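Long-range contact in hypothetical glycoside hydrolase (Parabacteroides distasonis, PDB 3TAW), which is a putative glycoside hydrolase, probably a five-bladed beta-propeller protein of the beta-fructosidase clan, its precise activity not established: residues A[25-30]-A[48-53]. Residues are numbered along the deposited sequence; the frame is centred on the assembly and turned at random.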
ATOM      1  N   PRO A  25      12.005 -14.105   3.936  1.00 16.66           N
ATOM      2  CA  PRO A  25      11.048 -13.457   3.048  1.00 15.91           C
ATOM      3  C   PRO A  25      10.460 -14.403   2.008  1.00 15.46           C
ATOM      4  O   PRO A  25      11.130 -15.358   1.590  1.00 15.66           O
ATOM      5  CB  PRO A  25      11.888 -12.394   2.333  1.00 16.27           C
ATOM      6  CG  PRO A  25      13.295 -12.873   2.422  1.00 17.08           C
ATOM      7  CD  PRO A  25      13.399 -13.844   3.542  1.00 17.13           C
ATOM      8  N   VAL A  26       9.245 -14.104   1.567  1.00 14.39           N
ATOM      9  CA  VAL A  26       8.525 -14.941   0.622  1.00 14.58           C
ATOM     10  C   VAL A  26       8.739 -14.530  -0.850  1.00 14.96           C
ATOM     11  O   VAL A  26       8.465 -15.325  -1.747  1.00 16.01           O
ATOM     12  CB  VAL A  26       7.023 -15.029   0.973  1.00 14.50           C
ATOM     13  CG1 VAL A  26       6.848 -15.699   2.335  1.00 14.70           C
ATOM     14  CG2 VAL A  26       6.367 -13.651   0.915  1.00 14.14           C
ATOM     15  N   ILE A  27       9.212 -13.296  -1.090  1.00 14.95           N
ATOM     16  CA  ILE A  27       9.632 -12.853  -2.431  1.00 14.57           C
ATOM     17  C   ILE A  27      10.969 -12.156  -2.327  1.00 14.84           C
ATOM     18  O   ILE A  27      11.123 -11.190  -1.573  1.00 13.70           O
ATOM     19  CB  ILE A  27       8.649 -11.881  -3.135  1.00 14.81           C
ATOM     20  CG1 ILE A  27       7.219 -12.426  -3.104  1.00 15.79           C
ATOM     21  CG2 ILE A  27       9.144 -11.514  -4.596  1.00 15.14           C
ATOM     22  CD1 ILE A  27       6.878 -13.441  -4.152  1.00 16.65           C
ATOM     23  N   LYS A  28      11.928 -12.678  -3.087  1.00 14.83           N
ATOM     24  CA  LYS A  28      13.262 -12.113  -3.202  1.00 15.96           C
ATOM     25  C   LYS A  28      13.572 -11.769  -4.680  1.00 15.71           C
ATOM     26  O   LYS A  28      12.964 -12.326  -5.590  1.00 15.12           O
ATOM     27  CB  LYS A  28      14.272 -13.138  -2.726  1.00 17.59           C
ATOM     28  CG  LYS A  28      14.057 -13.697  -1.329  1.00 19.18           C
ATOM     29  CD  LYS A  28      15.083 -14.810  -1.037  1.00 22.03           C
ATOM     30  CE  LYS A  28      14.759 -15.517   0.267  1.00 24.17           C
ATOM     31  NZ  LYS A  28      15.458 -16.850   0.425  1.00 28.33           N
ATOM     32  N   PRO A  29      14.540 -10.873  -4.923  1.00 15.74           N
ATOM     33  CA  PRO A  29      14.976 -10.567  -6.295  1.00 16.01           C
ATOM     34  C   PRO A  29      15.416 -11.783  -7.103  1.00 16.30           C
ATOM     35  O   PRO A  29      15.921 -12.780  -6.541  1.00 16.95           O
ATOM     36  CB  PRO A  29      16.170  -9.620  -6.072  1.00 16.91           C
ATOM     37  CG  PRO A  29      15.839  -8.939  -4.802  1.00 16.91           C
ATOM     38  CD  PRO A  29      15.232 -10.013  -3.945  1.00 16.43           C
ATOM     39  N   LEU A  30      15.203 -11.703  -8.409  1.00 15.90           N
ATOM     40  CA  LEU A  30      15.652 -12.738  -9.360  1.00 16.24           C
ATOM     41  C   LEU A  30      16.193 -12.040 -10.611  1.00 16.58           C
ATOM     42  O   LEU A  30      15.888 -10.880 -10.855  1.00 16.65           O
ATOM     43  CB  LEU A  30      14.505 -13.659  -9.748  1.00 15.98           C
ATOM     44  CG  LEU A  30      13.889 -14.570  -8.665  1.00 16.10           C
ATOM     45  CD1 LEU A  30      12.608 -15.188  -9.225  1.00 15.62           C
ATOM     46  CD2 LEU A  30      14.901 -15.636  -8.128  1.00 17.09           C
ATOM     47  N   SER A  48      17.091  -6.192  -8.437  1.00 17.51           N
ATOM     48  CA  SER A  48      17.656  -5.470  -7.288  1.00 17.50           C
ATOM     49  C   SER A  48      16.890  -5.654  -5.985  1.00 16.53           C
ATOM     50  O   SER A  48      17.467  -6.012  -4.956  1.00 16.42           O
ATOM     51  CB  SER A  48      17.767  -3.983  -7.608  1.00 18.75           C
ATOM     52  OG  SER A  48      18.523  -3.313  -6.594  1.00 20.22           O
ATOM     53  N   ASP A  49      15.594  -5.388  -6.021  1.00 15.37           N
ATOM     54  CA  ASP A  49      14.766  -5.383  -4.799  1.00 15.01           C
ATOM     55  C   ASP A  49      13.320  -5.709  -5.167  1.00 14.09           C
ATOM     56  O   ASP A  49      12.852  -5.292  -6.207  1.00 14.01           O
ATOM     57  CB  ASP A  49      14.839  -4.022  -4.120  1.00 15.83           C
ATOM     58  CG  ASP A  49      16.246  -3.687  -3.603  1.00 16.54           C
ATOM     59  OD1 ASP A  49      16.628  -4.215  -2.543  1.00 17.12           O
ATOM     60  OD2 ASP A  49      16.965  -2.887  -4.265  1.00 17.88           O
ATOM     61  N   THR A  50      12.631  -6.447  -4.305  1.00 13.43           N
ATOM     62  CA  THR A  50      11.237  -6.846  -4.512  1.00 12.79           C
ATOM     63  C   THR A  50      10.528  -6.609  -3.186  1.00 12.88           C
ATOM     64  O   THR A  50      10.799  -7.309  -2.206  1.00 12.85           O
ATOM     65  CB  THR A  50      11.112  -8.335  -4.911  1.00 12.72           C
ATOM     66  OG1 THR A  50      11.842  -9.157  -3.985  1.00 12.88           O
ATOM     67  CG2 THR A  50      11.630  -8.547  -6.339  1.00 12.78           C
ATOM     68  N   PHE A  51       9.626  -5.621  -3.149  1.00 12.53           N
ATOM     69  CA  PHE A  51       9.117  -5.151  -1.860  1.00 12.45           C
ATOM     70  C   PHE A  51       7.710  -4.565  -2.004  1.00 12.37           C
ATOM     71  O   PHE A  51       6.996  -4.989  -2.910  1.00 12.64           O
ATOM     72  CB  PHE A  51      10.164  -4.194  -1.203  1.00 12.74           C
ATOM     73  CG  PHE A  51      10.545  -2.964  -2.030  1.00 12.89           C
ATOM     74  CD1 PHE A  51      11.324  -3.075  -3.203  1.00 12.96           C
ATOM     75  CD2 PHE A  51      10.243  -1.691  -1.574  1.00 12.97           C
ATOM     76  CE1 PHE A  51      11.687  -1.959  -3.922  1.00 13.48           C
ATOM     77  CE2 PHE A  51      10.633  -0.548  -2.286  1.00 13.51           C
ATOM     78  CZ  PHE A  51      11.357  -0.674  -3.456  1.00 13.48           C
ATOM     79  N   ASN A  52       7.300  -3.724  -1.044  1.00 12.34           N
ATOM     80  CA  ASN A  52       6.032  -2.945  -1.032  1.00 12.04           C
ATOM     81  C   ASN A  52       4.934  -3.517  -1.913  1.00 11.79           C
ATOM     82  O   ASN A  52       4.690  -3.025  -3.016  1.00 12.34           O
ATOM     83  CB  ASN A  52       6.316  -1.483  -1.354  1.00 12.55           C
ATOM     84  CG  ASN A  52       7.147  -0.817  -0.282  1.00 12.56           C
ATOM     85  OD1 ASN A  52       7.548  -1.491   0.672  1.00 12.86           O
ATOM     86  ND2 ASN A  52       7.424   0.491  -0.424  1.00 12.89           N
ATOM     87  N   PRO A  53       4.271  -4.556  -1.419  1.00 12.03           N
ATOM     88  CA  PRO A  53       3.376  -5.347  -2.268  1.00 11.71           C
ATOM     89  C   PRO A  53       1.890  -5.049  -2.070  1.00 11.79           C
ATOM     90  O   PRO A  53       1.453  -4.762  -0.951  1.00 12.03           O
ATOM     91  CB  PRO A  53       3.659  -6.761  -1.782  1.00 11.83           C
ATOM     92  CG  PRO A  53       3.840  -6.579  -0.285  1.00 12.14           C
ATOM     93  CD  PRO A  53       4.610  -5.276  -0.169  1.00 11.91           C
TER
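Thr50 turns OG1 into the slot between its own backbone N and carbonyl carbon (chi1 51°), and Ile27 sets CG2 anti to its backbone N, so that hydroxyl and methyl meet where the two side chains cross at about a right angle, Ile27 CG2 lying 3.6 Å from Thr50 OG1. The hydroxyl gives a weak hydrogen bond to the carbonyl of the same isoleucine, Thr50 OG1 to Ile27 O being 3.2 Å. Beta-branched threonine suits this buried strand position: OG1 finds a carbonyl to bond, though weakly, while the methyl CG2 rests 3.9 Å from Pro29 CA. The proline ring extends the contact toward the start of the strand, turning Pro29 CG onto the Ser48 carbonyl, 3.4 Å from Ser48 O. Proline fits here because it offers no N-H that would need a partner. Asp49, next to Thr50, points away from the loop; its OD2 accepts a bond from Ser48 OG at 2.8 Å, from above the carboxylate plane, and forms a salt bridge with Arg79. Strand 49-58 is an edge strand of its four-stranded antiparallel blade, the first in order, and the 25-30 loop passes over its beginning. Within this pair, one hydroxyl and a few carbons meet mostly backbone, so van der Waals contact outweighs the single weak bond; firmer polar ties hold the loop elsewhere, from Lys28 O to Arg96 and from the Val26-Ile27 classic beta bulge to Val345.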